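Local coordinates for protein SM80.1 Vicilin (Solanum melongena, PDB 5VF5) that is a 7S vicilin of the bicupin type, probably a seed storage globulin, and binds copper and sodium ions in the crystal, at residues R44-F49 with R263-V268; V51-L56 with V267-E272; G98-L103 with A243-M248; D317-V320 with P326-F329. All coordinates share one frame; numbering follows the deposited sequence.

Interaction 1 of 4, residues R44-F49 with R263-V268; sequences RGIEKF and RSTRVV. With ACT (acetate ion), chain C.
Ile46 carries CG1 between its backbone N and carbonyl carbon (chi1 65°), which turns CG2 toward Thr265, where a chi1 of -66° sets OG1 beside the backbone N and so leaves CG2 anti to it, offering that methyl in return. The pair joins the two cupin domains of the vicilin: 44-49, the link into strand 49-56 of the first, lies against strand 265-272 of the second. Ile46 CG2 lies 3.9 Å from Thr265 CG2, the two side chains crossing at a slant. The other branch of Ile46 runs on to CD1, 4.2 Å from Val267 CG2, so one branched isoleucine spans two residues that point to the same side of the strand. Phe36 and Val320 also touch Ile46 and help bury it. The bend of 44-49 is held by a type I turn, in which Phe49 N bonds to Ile46 O at 3.0 Å.

Arg266 starts out away from 44-49. Its NE and NH2 both grip Ser264 OG in the guanidinium plane, which fixes the rotation of the group, and Glu229 forms a salt bridge with NH1. The same nitrogen also donates to acetate, probably from the crystallisation liquor: Arg266 NH1 to ACT O measures 2.9 Å.

Interaction 2 of 4, residues V51-L56 with V267-E272; sequences VSVIEL and VVMVVE
Met269 reaches from strand 265-272 of the second cupin domain to Val53 on strand 49-56 of the first, across the buried seam where sheets of the two domains pack face to face. From CB the chain runs extended, with CG anti to the backbone N (chi1 -175°). CB and CG meet nothing of 51-56; CG packs on Asp317 O of its own domain. The touching begins at the sulfur: in the conformers described, Met269 SD lies 3.7 Å from Val53 CG2. A bend at chi3 (70°) turns the terminal methyl, so that Met269 CE stays 4.0 Å from Val53 CG2, and the two side chains cross at about a right angle. Phe121 touches Val53, and Tyr123 touches Met269.

Two residues earlier on both strands, Val51 and Val267 slide past each other in opposite directions. Val267 CG1 comes 3.8 Å from Val51 CG1 and 4.2 Å from Val51 CG2, so one methyl meets both branches of its partner. Beta-branched valines suit extended strands, and the flexible methionine spans the wider part of the gap. Methyls and a thioether make up the whole contact, which implies that dispersion and water exclusion hold the strands here, rather than directional bonds.

Interaction 3 of 4, residues G98-L103 with A243-M248; sequences GDVLRL and AAVAFM
Val100 is the meeting point of this contact, its two methyls divided between two residues of strand 243-250. Val100 CG1 packs 4.0 Å from Val245 CG2, and Val100 CG2 lies 3.9 Å from Phe247 CZ. This second methyl arrives at the edge of the phenyl ring, near its plane, because Phe247 has CG anti to its carbonyl carbon (chi1 -57°) and lifts the ring off its strand toward 98-103. Val74 of strand 69-77 also touches Val245 and Phe247, and Val340 and Phe342 add to the packing of Val245. Here the contact is close and wholly apolar, and the compact branching of valine lets one methyl go to Val245 and the other to the Phe247 ring.

Toward Gly98 the contact changes in kind: a single backbone carbonyl oxygen, not a methyl, meets the ring. Gly98 O is 3.9 Å from Phe247 CZ, set obliquely, and Phe247 itself is partly exposed. The positive phi of Gly98 (93°) would press a side chain against the preceding carbonyl, so glycine suits this turn before the strand. Asp99 points away from the contact and bonds to Glu96 N and Asn212. Edge strand 100-103 of one sheet thus lies over a strand of another, the packing of two cupin domains within a single bicupin chain.

Interaction 4 of 4, residues D317-V320 with P326-F329; sequences DVLV and PITF
Strands 318-321 and 327-331 belong to the second cupin domain and lie in its two different sheets, so this contact spans the interior of a beta-barrel of the jelly-roll type. Leu319 is the residue that bridges them. Its CG stands anti to the backbone N (chi1 -175°), which extends the side chain toward 326-329, and one branch, CD2, does the touching. Leu319 and Ile327 reach toward each other tip to tip, whereas Leu319 and Phe329 slant across each other, with the leucine methyl approaching the ring obliquely.

Ile327 and Phe329 stand two residues apart on their strand and therefore point to the same side, presenting Leu319 with an aliphatic tip and an aromatic ring next to each other. A leucine suits the place because it carries one methyl, CD2, far enough into the interior to meet both groups at once. In Ile327 the longer branch, CG1, runs anti to the N (chi1 178°), and an unusual chi2 of 97°, away from the staggered values, turns CD1 to Leu319 CD2. Phe277 touches Leu319 and Phe329, and Tyr259 touches Ile327 and Phe329, closing apolar and aromatic groups round the contact. Strand 318-321 pairs with strand 265-272 through backbone bonding of Leu319 with Val268.

The contact therefore converges on a single methyl: Leu319 CD2 lies 3.9 Å from Ile327 CD1, and the same Leu319 CD2 is 3.9 Å from Phe329 CE2 and 4.1 Å from Phe329 CZ.

Overall arrangement
From the N terminus, the chain first passes 44-49, 51-56 and 98-103 of the first cupin domain, and each finds its partner later, in the second. The first to close is interaction 3, when strand 243-250 arrives; it nests inside the longer loops of interactions 1 and 2, which interleave and end on the same strand, 265-272, sharing Val267 and Val268. These three join the two domains. Interaction 4 opens later, in series with the others, and closes a short loop within the second domain, tying its two sheets together. Strand 318-321 lies beside 265-272 in one sheet, so interaction 4 touches both 1 and 2, while Arg266 packs on Ala244 and Ala246 to connect interactions 1 and 3.

Interaction 1 of 4, residues R44-F49 with R263-V268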
loop_
_atom_site.group_PDB
_atom_site.type_symbol
_atom_site.label_atom_id
_atom_site.label_comp_id
_atom_site.label_asym_id
_atom_site.label_seq_id
_atom_site.Cartn_x
_atom_site.Cartn_y
_atom_site.Cartn_z
ATOM N N ARG A 44 4.982 -14.061 -9.832
ATOM C CA ARG A 44 6.233 -13.653 -10.494
ATOM C C ARG A 44 6.162 -12.290 -11.239
ATOM O O ARG A 44 7.139 -11.544 -11.417
ATOM C CB ARG A 44 6.706 -14.715 -11.481
ATOM C CG ARG A 44 7.833 -15.623 -11.057
ATOM C CD ARG A 44 8.249 -16.529 -12.227
ATOM N NE ARG A 44 9.162 -15.870 -13.151
ATOM C CZ ARG A 44 9.354 -16.179 -14.438
ATOM N NH1 ARG A 44 8.672 -17.150 -15.037
ATOM N NH2 ARG A 44 10.214 -15.456 -15.155
ATOM N N GLY A 45 4.948 -12.000 -11.710
ATOM C CA GLY A 45 4.697 -10.737 -12.425
ATOM C C GLY A 45 4.855 -9.480 -11.593
ATOM O O GLY A 45 4.957 -8.388 -12.134
ATOM N N ILE A 46 4.878 -9.629 -10.261
ATOM C CA ILE A 46 5.084 -8.521 -9.342
ATOM C C ILE A 46 6.287 -8.734 -8.431
ATOM O O ILE A 46 6.380 -8.089 -7.388
ATOM C CB ILE A 46 3.803 -8.186 -8.552
ATOM C CG1 ILE A 46 3.373 -9.318 -7.612
ATOM C CG2 ILE A 46 2.711 -7.779 -9.514
ATOM C CD1 ILE A 46 2.262 -8.902 -6.645
ATOM N N GLU A 47 7.212 -9.603 -8.844
ATOM C CA GLU A 47 8.358 -9.987 -7.994
ATOM C C GLU A 47 9.230 -8.823 -7.461
ATOM O O GLU A 47 9.847 -8.900 -6.415
ATOM C CB GLU A 47 9.286 -10.979 -8.725
ATOM C CG GLU A 47 10.508 -11.430 -7.937
ATOM C CD GLU A 47 11.465 -12.333 -8.711
ATOM O OE1 GLU A 47 11.467 -12.301 -9.964
ATOM O OE2 GLU A 47 12.265 -13.066 -8.053
ATOM N N LYS A 48 9.256 -7.736 -8.265
ATOM C CA LYS A 48 10.122 -6.610 -7.877
ATOM C C LYS A 48 9.542 -5.742 -6.769
ATOM O O LYS A 48 10.263 -4.874 -6.206
ATOM C CB LYS A 48 10.546 -5.768 -9.071
ATOM C CG LYS A 48 11.500 -6.472 -10.019
ATOM C CD LYS A 48 11.925 -5.569 -11.164
ATOM C CE LYS A 48 12.963 -6.243 -12.033
ATOM N NZ LYS A 48 13.359 -5.341 -13.136
ATOM N N PHE A 49 8.255 -5.946 -6.459
ATOM C CA PHE A 49 7.561 -5.054 -5.554
ATOM C C PHE A 49 7.475 -5.640 -4.144
ATOM O O PHE A 49 7.354 -6.860 -3.956
ATOM C CB PHE A 49 6.182 -4.726 -6.070
ATOM C CG PHE A 49 6.174 -3.835 -7.281
ATOM C CD1 PHE A 49 6.202 -2.477 -7.140
ATOM C CD2 PHE A 49 6.210 -4.383 -8.551
ATOM C CE1 PHE A 49 6.229 -1.650 -8.244
ATOM C CE2 PHE A 49 6.245 -3.555 -9.666
ATOM C CZ PHE A 49 6.221 -2.201 -9.503
ATOM N N ARG A 263 -5.876 -4.597 -16.581
ATOM C CA ARG A 263 -4.442 -4.919 -16.681
ATOM C C ARG A 263 -3.618 -4.813 -15.420
ATOM O O ARG A 263 -2.537 -5.387 -15.374
ATOM C CB ARG A 263 -3.774 -4.143 -17.778
ATOM C CG ARG A 263 -3.778 -2.698 -17.618
ATOM C CD ARG A 263 -2.819 -2.086 -18.679
ATOM N NE ARG A 263 -1.396 -2.114 -18.348
ATOM C CZ ARG A 263 -0.412 -2.828 -18.902
ATOM N NH1 ARG A 263 -0.638 -3.776 -19.829
ATOM N NH2 ARG A 263 0.836 -2.637 -18.478
ATOM N N SER A 264 -4.145 -4.145 -14.391
ATOM C CA SER A 264 -3.379 -3.852 -13.220
ATOM C C SER A 264 -3.601 -4.870 -12.126
ATOM O O SER A 264 -4.725 -5.152 -11.777
ATOM C CB SER A 264 -3.702 -2.444 -12.727
ATOM O OG SER A 264 -3.010 -2.093 -11.525
ATOM N N THR A 265 -2.512 -5.409 -11.615
ATOM C CA THR A 265 -2.554 -6.235 -10.412
ATOM C C THR A 265 -2.600 -5.309 -9.202
ATOM O O THR A 265 -1.910 -4.272 -9.170
ATOM C CB THR A 265 -1.283 -7.104 -10.327
ATOM O OG1 THR A 265 -1.283 -8.034 -11.402
ATOM C CG2 THR A 265 -1.178 -7.866 -9.025
ATOM N N ARG A 266 -3.442 -5.646 -8.228
ATOM C CA ARG A 266 -3.643 -4.819 -7.042
ATOM C C ARG A 266 -3.145 -5.487 -5.801
ATOM O O ARG A 266 -3.369 -6.668 -5.607
ATOM C CB ARG A 266 -5.120 -4.431 -6.902
ATOM C CG ARG A 266 -5.667 -3.691 -8.147
ATOM C CD ARG A 266 -5.388 -2.178 -8.009
ATOM N NE ARG A 266 -4.988 -1.553 -9.215
ATOM C CZ ARG A 266 -5.405 -0.397 -9.632
ATOM N NH1 ARG A 266 -6.397 0.244 -8.986
ATOM N NH2 ARG A 266 -4.833 0.110 -10.682
ATOM N N VAL A 267 -2.425 -4.728 -4.982
ATOM C CA VAL A 267 -1.984 -5.203 -3.681
ATOM C C VAL A 267 -2.753 -4.415 -2.643
ATOM O O VAL A 267 -2.472 -3.222 -2.427
ATOM C CB VAL A 267 -0.461 -5.051 -3.489
ATOM C CG1 VAL A 267 -0.055 -5.648 -2.169
ATOM C CG2 VAL A 267 0.325 -5.724 -4.615
ATOM N N VAL A 268 -3.779 -5.060 -2.093
ATOM C CA VAL A 268 -4.817 -4.420 -1.284
ATOM C C VAL A 268 -4.540 -4.632 0.183
ATOM O O VAL A 268 -4.390 -5.782 0.584
ATOM C CB VAL A 268 -6.194 -5.028 -1.651
ATOM C CG1 VAL A 268 -7.299 -4.514 -0.741
ATOM C CG2 VAL A 268 -6.460 -4.736 -3.130
HETATM C C ACT C . -8.844 -2.195 -6.783
HETATM O O ACT C . -8.366 -1.167 -7.355
HETATM O OXT ACT C . -9.282 -3.149 -7.463
HETATM C CH3 ACT C . -8.947 -2.315 -5.282
#

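Interaction 2 of 4, residues V51-L56 with V267-E272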
loop_
_atom_site.group_PDB
_atom_site.type_symbol
_atom_site.label_atom_id
_atom_site.label_comp_id
_atom_site.label_asym_id
_atom_site.label_seq_id
_atom_site.Cartn_x
_atom_site.Cartn_y
_atom_site.Cartn_z
ATOM N N VAL A 51 5.607 -4.678 -0.160
ATOM C CA VAL A 51 4.799 -3.798 0.650
ATOM C C VAL A 51 5.200 -3.872 2.086
ATOM O O VAL A 51 5.630 -4.935 2.569
ATOM C CB VAL A 51 3.258 -3.956 0.483
ATOM C CG1 VAL A 51 2.816 -3.558 -0.915
ATOM C CG2 VAL A 51 2.782 -5.324 0.847
ATOM N N SER A 52 5.048 -2.761 2.783
ATOM C CA SER A 52 5.451 -2.670 4.189
ATOM C C SER A 52 4.555 -1.686 4.925
ATOM O O SER A 52 3.769 -0.936 4.313
ATOM C CB SER A 52 6.930 -2.249 4.283
ATOM O OG SER A 52 7.137 -0.988 3.653
ATOM N N VAL A 53 4.720 -1.671 6.228
ATOM C CA VAL A 53 4.027 -0.747 7.107
ATOM C C VAL A 53 5.064 -0.094 8.027
ATOM O O VAL A 53 5.971 -0.762 8.494
ATOM C CB VAL A 53 2.879 -1.413 7.925
ATOM C CG1 VAL A 53 2.300 -0.465 8.972
ATOM C CG2 VAL A 53 1.770 -1.885 7.006
ATOM N N ILE A 54 4.945 1.233 8.192
ATOM C CA ILE A 54 5.678 1.982 9.191
ATOM C C ILE A 54 4.669 2.490 10.199
ATOM O O ILE A 54 3.682 3.128 9.824
ATOM C CB ILE A 54 6.428 3.188 8.574
ATOM C CG1 ILE A 54 7.374 2.723 7.462
ATOM C CG2 ILE A 54 7.154 3.947 9.683
ATOM C CD1 ILE A 54 7.997 3.836 6.647
ATOM N N GLU A 55 4.945 2.267 11.478
ATOM C CA GLU A 55 4.125 2.725 12.589
ATOM C C GLU A 55 5.003 3.524 13.533
ATOM O O GLU A 55 6.078 3.054 13.920
ATOM C CB GLU A 55 3.616 1.536 13.387
ATOM C CG GLU A 55 2.703 0.641 12.647
ATOM C CD GLU A 55 2.180 -0.498 13.512
ATOM O OE1 GLU A 55 2.803 -0.879 14.546
ATOM O OE2 GLU A 55 1.162 -1.063 13.098
ATOM N N LEU A 56 4.598 4.754 13.838
ATOM C CA LEU A 56 5.288 5.576 14.834
ATOM C C LEU A 56 4.294 5.824 15.980
ATOM O O LEU A 56 3.211 6.373 15.771
ATOM C CB LEU A 56 5.782 6.921 14.254
ATOM C CG LEU A 56 7.238 6.936 13.766
ATOM C CD1 LEU A 56 7.416 6.012 12.590
ATOM C CD2 LEU A 56 7.719 8.345 13.434
ATOM N N VAL A 267 -2.425 -4.728 -4.982
ATOM C CA VAL A 267 -1.984 -5.203 -3.681
ATOM C C VAL A 267 -2.753 -4.415 -2.643
ATOM O O VAL A 267 -2.472 -3.222 -2.427
ATOM C CB VAL A 267 -0.461 -5.051 -3.489
ATOM C CG1 VAL A 267 -0.055 -5.648 -2.169
ATOM C CG2 VAL A 267 0.325 -5.724 -4.615
ATOM N N VAL A 268 -3.779 -5.060 -2.093
ATOM C CA VAL A 268 -4.817 -4.420 -1.284
ATOM C C VAL A 268 -4.540 -4.632 0.183
ATOM O O VAL A 268 -4.390 -5.782 0.584
ATOM C CB VAL A 268 -6.194 -5.028 -1.651
ATOM C CG1 VAL A 268 -7.299 -4.514 -0.741
ATOM C CG2 VAL A 268 -6.460 -4.736 -3.130
ATOM N N MET A 269 -4.402 -3.575 0.958
ATOM C CA MET A 269 -4.276 -3.746 2.449
ATOM C C MET A 269 -5.382 -3.105 3.195
ATOM O O MET A 269 -5.871 -1.989 2.931
ATOM C CB MET A 269 -3.018 -3.161 3.083
ATOM C CG MET A 269 -2.895 -3.484 4.603
ATOM S SD MET A 269 -1.399 -2.866 5.344
ATOM C CE MET A 269 -1.726 -1.135 5.294
ATOM N N VAL A 270 -5.876 -3.884 4.137
ATOM C CA VAL A 270 -7.044 -3.484 4.909
ATOM C C VAL A 270 -6.610 -2.508 5.978
ATOM O O VAL A 270 -5.662 -2.764 6.711
ATOM C CB VAL A 270 -7.719 -4.672 5.599
ATOM C CG1 VAL A 270 -8.966 -4.244 6.333
ATOM C CG2 VAL A 270 -8.052 -5.743 4.571
ATOM N N VAL A 271 -7.295 -1.365 6.014
ATOM C CA VAL A 271 -7.045 -0.319 7.019
ATOM C C VAL A 271 -8.106 -0.267 8.116
ATOM O O VAL A 271 -7.754 0.112 9.219
ATOM C CB VAL A 271 -6.715 1.035 6.422
ATOM C CG1 VAL A 271 -5.473 0.884 5.555
ATOM C CG2 VAL A 271 -7.856 1.572 5.626
ATOM N N GLU A 272 -9.365 -0.603 7.791
ATOM C CA GLU A 272 -10.495 -0.561 8.728
ATOM C C GLU A 272 -11.441 -1.680 8.423
ATOM O O GLU A 272 -11.691 -1.943 7.249
ATOM C CB GLU A 272 -11.286 0.783 8.631
ATOM C CG GLU A 272 -10.499 1.993 9.102
ATOM C CD GLU A 272 -11.120 3.341 8.752
ATOM O OE1 GLU A 272 -12.343 3.424 8.555
ATOM O OE2 GLU A 272 -10.361 4.331 8.644
#

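Interaction 3 of 4, residues G98-L103 with A243-M248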
loop_
_atom_site.group_PDB
_atom_site.type_symbol
_atom_site.label_atom_id
_atom_site.label_comp_id
_atom_site.label_asym_id
_atom_site.label_seq_id
_atom_site.Cartn_x
_atom_site.Cartn_y
_atom_site.Cartn_z
ATOM N N GLY A 98 -4.439 10.134 4.170
ATOM C CA GLY A 98 -4.747 10.162 2.786
ATOM C C GLY A 98 -3.660 10.714 1.885
ATOM O O GLY A 98 -3.763 10.616 0.648
ATOM N N ASP A 99 -2.621 11.297 2.479
ATOM C CA ASP A 99 -1.519 11.815 1.673
ATOM C C ASP A 99 -0.753 10.678 0.997
ATOM O O ASP A 99 -0.499 9.614 1.618
ATOM C CB ASP A 99 -0.544 12.614 2.503
ATOM C CG ASP A 99 -1.030 14.014 2.862
ATOM O OD1 ASP A 99 -2.038 14.533 2.296
ATOM O OD2 ASP A 99 -0.338 14.630 3.719
ATOM N N VAL A 100 -0.385 10.926 -0.235
ATOM C CA VAL A 100 0.421 10.067 -1.069
ATOM C C VAL A 100 1.695 10.780 -1.434
ATOM O O VAL A 100 1.638 11.904 -1.907
ATOM C CB VAL A 100 -0.317 9.666 -2.359
ATOM C CG1 VAL A 100 0.548 8.768 -3.226
ATOM C CG2 VAL A 100 -1.672 9.027 -2.048
ATOM N N LEU A 101 2.857 10.133 -1.249
ATOM C CA LEU A 101 4.150 10.746 -1.508
ATOM C C LEU A 101 5.023 9.771 -2.245
ATOM O O LEU A 101 5.258 8.657 -1.741
ATOM C CB LEU A 101 4.828 11.171 -0.199
ATOM C CG LEU A 101 6.146 11.898 -0.339
ATOM C CD1 LEU A 101 5.981 13.286 -0.901
ATOM C CD2 LEU A 101 6.838 11.944 1.019
ATOM N N ARG A 102 5.490 10.143 -3.433
ATOM C CA ARG A 102 6.527 9.367 -4.132
ATOM C C ARG A 102 7.883 9.763 -3.561
ATOM O O ARG A 102 8.243 10.932 -3.531
ATOM C CB ARG A 102 6.441 9.678 -5.612
ATOM C CG ARG A 102 7.499 9.062 -6.479
ATOM C CD ARG A 102 7.156 7.648 -6.879
ATOM N NE ARG A 102 8.186 7.248 -7.817
ATOM C CZ ARG A 102 9.394 6.818 -7.479
ATOM N NH1 ARG A 102 9.694 6.546 -6.204
ATOM N NH2 ARG A 102 10.274 6.566 -8.413
ATOM N N LEU A 103 8.634 8.752 -3.105
ATOM C CA LEU A 103 9.970 8.956 -2.560
ATOM C C LEU A 103 10.983 8.257 -3.478
ATOM O O LEU A 103 10.993 6.993 -3.635
ATOM C CB LEU A 103 10.036 8.316 -1.167
ATOM C CG LEU A 103 11.272 8.614 -0.361
ATOM C CD1 LEU A 103 11.354 10.088 0.028
ATOM C CD2 LEU A 103 11.273 7.693 0.870
ATOM N N ALA A 243 2.507 2.985 -11.304
ATOM C CA ALA A 243 1.710 2.587 -10.151
ATOM C C ALA A 243 0.499 3.490 -9.955
ATOM O O ALA A 243 0.507 4.659 -10.339
ATOM C CB ALA A 243 2.564 2.537 -8.901
ATOM N N ALA A 244 -0.515 2.961 -9.306
ATOM C CA ALA A 244 -1.651 3.707 -8.843
ATOM C C ALA A 244 -1.819 3.514 -7.359
ATOM O O ALA A 244 -1.374 2.490 -6.789
ATOM C CB ALA A 244 -2.901 3.263 -9.541
ATOM N N VAL A 245 -2.538 4.434 -6.741
ATOM C CA VAL A 245 -2.947 4.285 -5.348
ATOM C C VAL A 245 -4.454 4.439 -5.294
ATOM O O VAL A 245 -4.976 5.489 -5.668
ATOM C CB VAL A 245 -2.282 5.291 -4.386
ATOM C CG1 VAL A 245 -2.756 5.036 -2.983
ATOM C CG2 VAL A 245 -0.775 5.262 -4.553
ATOM N N ALA A 246 -5.140 3.402 -4.845
ATOM C CA ALA A 246 -6.571 3.347 -4.836
ATOM C C ALA A 246 -7.022 3.340 -3.369
ATOM O O ALA A 246 -6.431 2.691 -2.494
ATOM C CB ALA A 246 -7.090 2.124 -5.557
ATOM N N PHE A 247 -8.129 4.015 -3.127
ATOM C CA PHE A 247 -8.796 4.043 -1.845
ATOM C C PHE A 247 -10.227 3.545 -2.024
ATOM O O PHE A 247 -10.984 4.119 -2.815
ATOM C CB PHE A 247 -8.828 5.482 -1.330
ATOM C CG PHE A 247 -7.465 6.113 -1.211
ATOM C CD1 PHE A 247 -6.860 6.723 -2.292
ATOM C CD2 PHE A 247 -6.771 6.024 -0.008
ATOM C CE1 PHE A 247 -5.611 7.312 -2.162
ATOM C CE2 PHE A 247 -5.527 6.635 0.151
ATOM C CZ PHE A 247 -4.931 7.250 -0.950
ATOM N N MET A 248 -10.575 2.454 -1.347
ATOM C CA MET A 248 -11.925 1.908 -1.461
ATOM C C MET A 248 -12.502 1.817 -0.080
ATOM O O MET A 248 -11.875 1.269 0.820
ATOM C CB MET A 248 -11.947 0.552 -2.176
ATOM C CG MET A 248 -13.343 -0.008 -2.382
ATOM S SD MET A 248 -13.378 -1.287 -3.632
ATOM C CE MET A 248 -12.672 -2.578 -2.643
#

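Interaction 4 of 4, residues D317-V320 with P326-F329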
loop_
_atom_site.group_PDB
_atom_site.type_symbol
_atom_site.label_atom_id
_atom_site.label_comp_id
_atom_site.label_asym_id
_atom_site.label_seq_id
_atom_site.Cartn_x
_atom_site.Cartn_y
_atom_site.Cartn_z
ATOM N N ASP A 317 -4.204 -7.172 6.865
ATOM C CA ASP A 317 -4.068 -8.242 5.898
ATOM C C ASP A 317 -3.922 -7.663 4.503
ATOM O O ASP A 317 -4.437 -6.563 4.212
ATOM C CB ASP A 317 -5.306 -9.136 5.871
ATOM C CG ASP A 317 -5.490 -9.980 7.125
ATOM O OD1 ASP A 317 -4.554 -10.129 7.946
ATOM O OD2 ASP A 317 -6.630 -10.495 7.244
ATOM N N VAL A 318 -3.284 -8.417 3.642
ATOM C CA VAL A 318 -3.122 -8.107 2.226
ATOM C C VAL A 318 -3.764 -9.154 1.333
ATOM O O VAL A 318 -3.639 -10.362 1.571
ATOM C CB VAL A 318 -1.625 -7.935 1.901
ATOM C CG1 VAL A 318 -1.343 -7.940 0.416
ATOM C CG2 VAL A 318 -1.102 -6.672 2.566
ATOM N N LEU A 319 -4.434 -8.698 0.277
ATOM C CA LEU A 319 -4.858 -9.559 -0.793
ATOM C C LEU A 319 -4.264 -9.050 -2.087
ATOM O O LEU A 319 -4.429 -7.872 -2.396
ATOM C CB LEU A 319 -6.369 -9.583 -0.935
ATOM C CG LEU A 319 -6.934 -10.554 -1.961
ATOM C CD1 LEU A 319 -6.670 -12.019 -1.642
ATOM C CD2 LEU A 319 -8.422 -10.325 -2.140
ATOM N N VAL A 320 -3.667 -9.931 -2.874
ATOM C CA VAL A 320 -3.212 -9.591 -4.205
ATOM C C VAL A 320 -4.341 -10.010 -5.171
ATOM O O VAL A 320 -4.760 -11.166 -5.177
ATOM C CB VAL A 320 -1.894 -10.290 -4.555
ATOM C CG1 VAL A 320 -1.539 -10.039 -6.009
ATOM C CG2 VAL A 320 -0.789 -9.839 -3.604
ATOM N N PRO A 326 -12.023 -11.714 -11.723
ATOM C CA PRO A 326 -13.241 -11.214 -11.090
ATOM C C PRO A 326 -13.135 -11.307 -9.574
ATOM O O PRO A 326 -12.671 -12.337 -9.026
ATOM C CB PRO A 326 -14.340 -12.135 -11.635
ATOM C CG PRO A 326 -13.812 -12.541 -12.995
ATOM C CD PRO A 326 -12.332 -12.750 -12.720
ATOM N N ILE A 327 -13.579 -10.271 -8.883
ATOM C CA ILE A 327 -13.502 -10.179 -7.430
ATOM C C ILE A 327 -14.689 -9.417 -6.885
ATOM O O ILE A 327 -15.170 -8.479 -7.510
ATOM C CB ILE A 327 -12.156 -9.494 -7.026
ATOM C CG1 ILE A 327 -11.990 -9.295 -5.533
ATOM C CG2 ILE A 327 -12.003 -8.125 -7.674
ATOM C CD1 ILE A 327 -11.215 -10.325 -4.869
ATOM N N THR A 328 -15.081 -9.759 -5.674
ATOM C CA THR A 328 -16.047 -9.014 -4.875
ATOM C C THR A 328 -15.597 -9.022 -3.433
ATOM O O THR A 328 -14.949 -9.979 -2.956
ATOM C CB THR A 328 -17.489 -9.560 -5.033
ATOM O OG1 THR A 328 -18.416 -8.736 -4.327
ATOM C CG2 THR A 328 -17.603 -10.960 -4.492
ATOM N N PHE A 329 -15.959 -7.975 -2.729
ATOM C CA PHE A 329 -15.762 -7.832 -1.280
ATOM C C PHE A 329 -17.110 -7.494 -0.653
ATOM O O PHE A 329 -17.814 -6.623 -1.148
ATOM C CB PHE A 329 -14.799 -6.715 -0.925
ATOM C CG PHE A 329 -13.421 -6.862 -1.494
ATOM C CD1 PHE A 329 -13.110 -6.347 -2.738
ATOM C CD2 PHE A 329 -12.412 -7.481 -0.772
ATOM C CE1 PHE A 329 -11.815 -6.451 -3.251
ATOM C CE2 PHE A 329 -11.132 -7.592 -1.260
ATOM C CZ PHE A 329 -10.827 -7.084 -2.509
#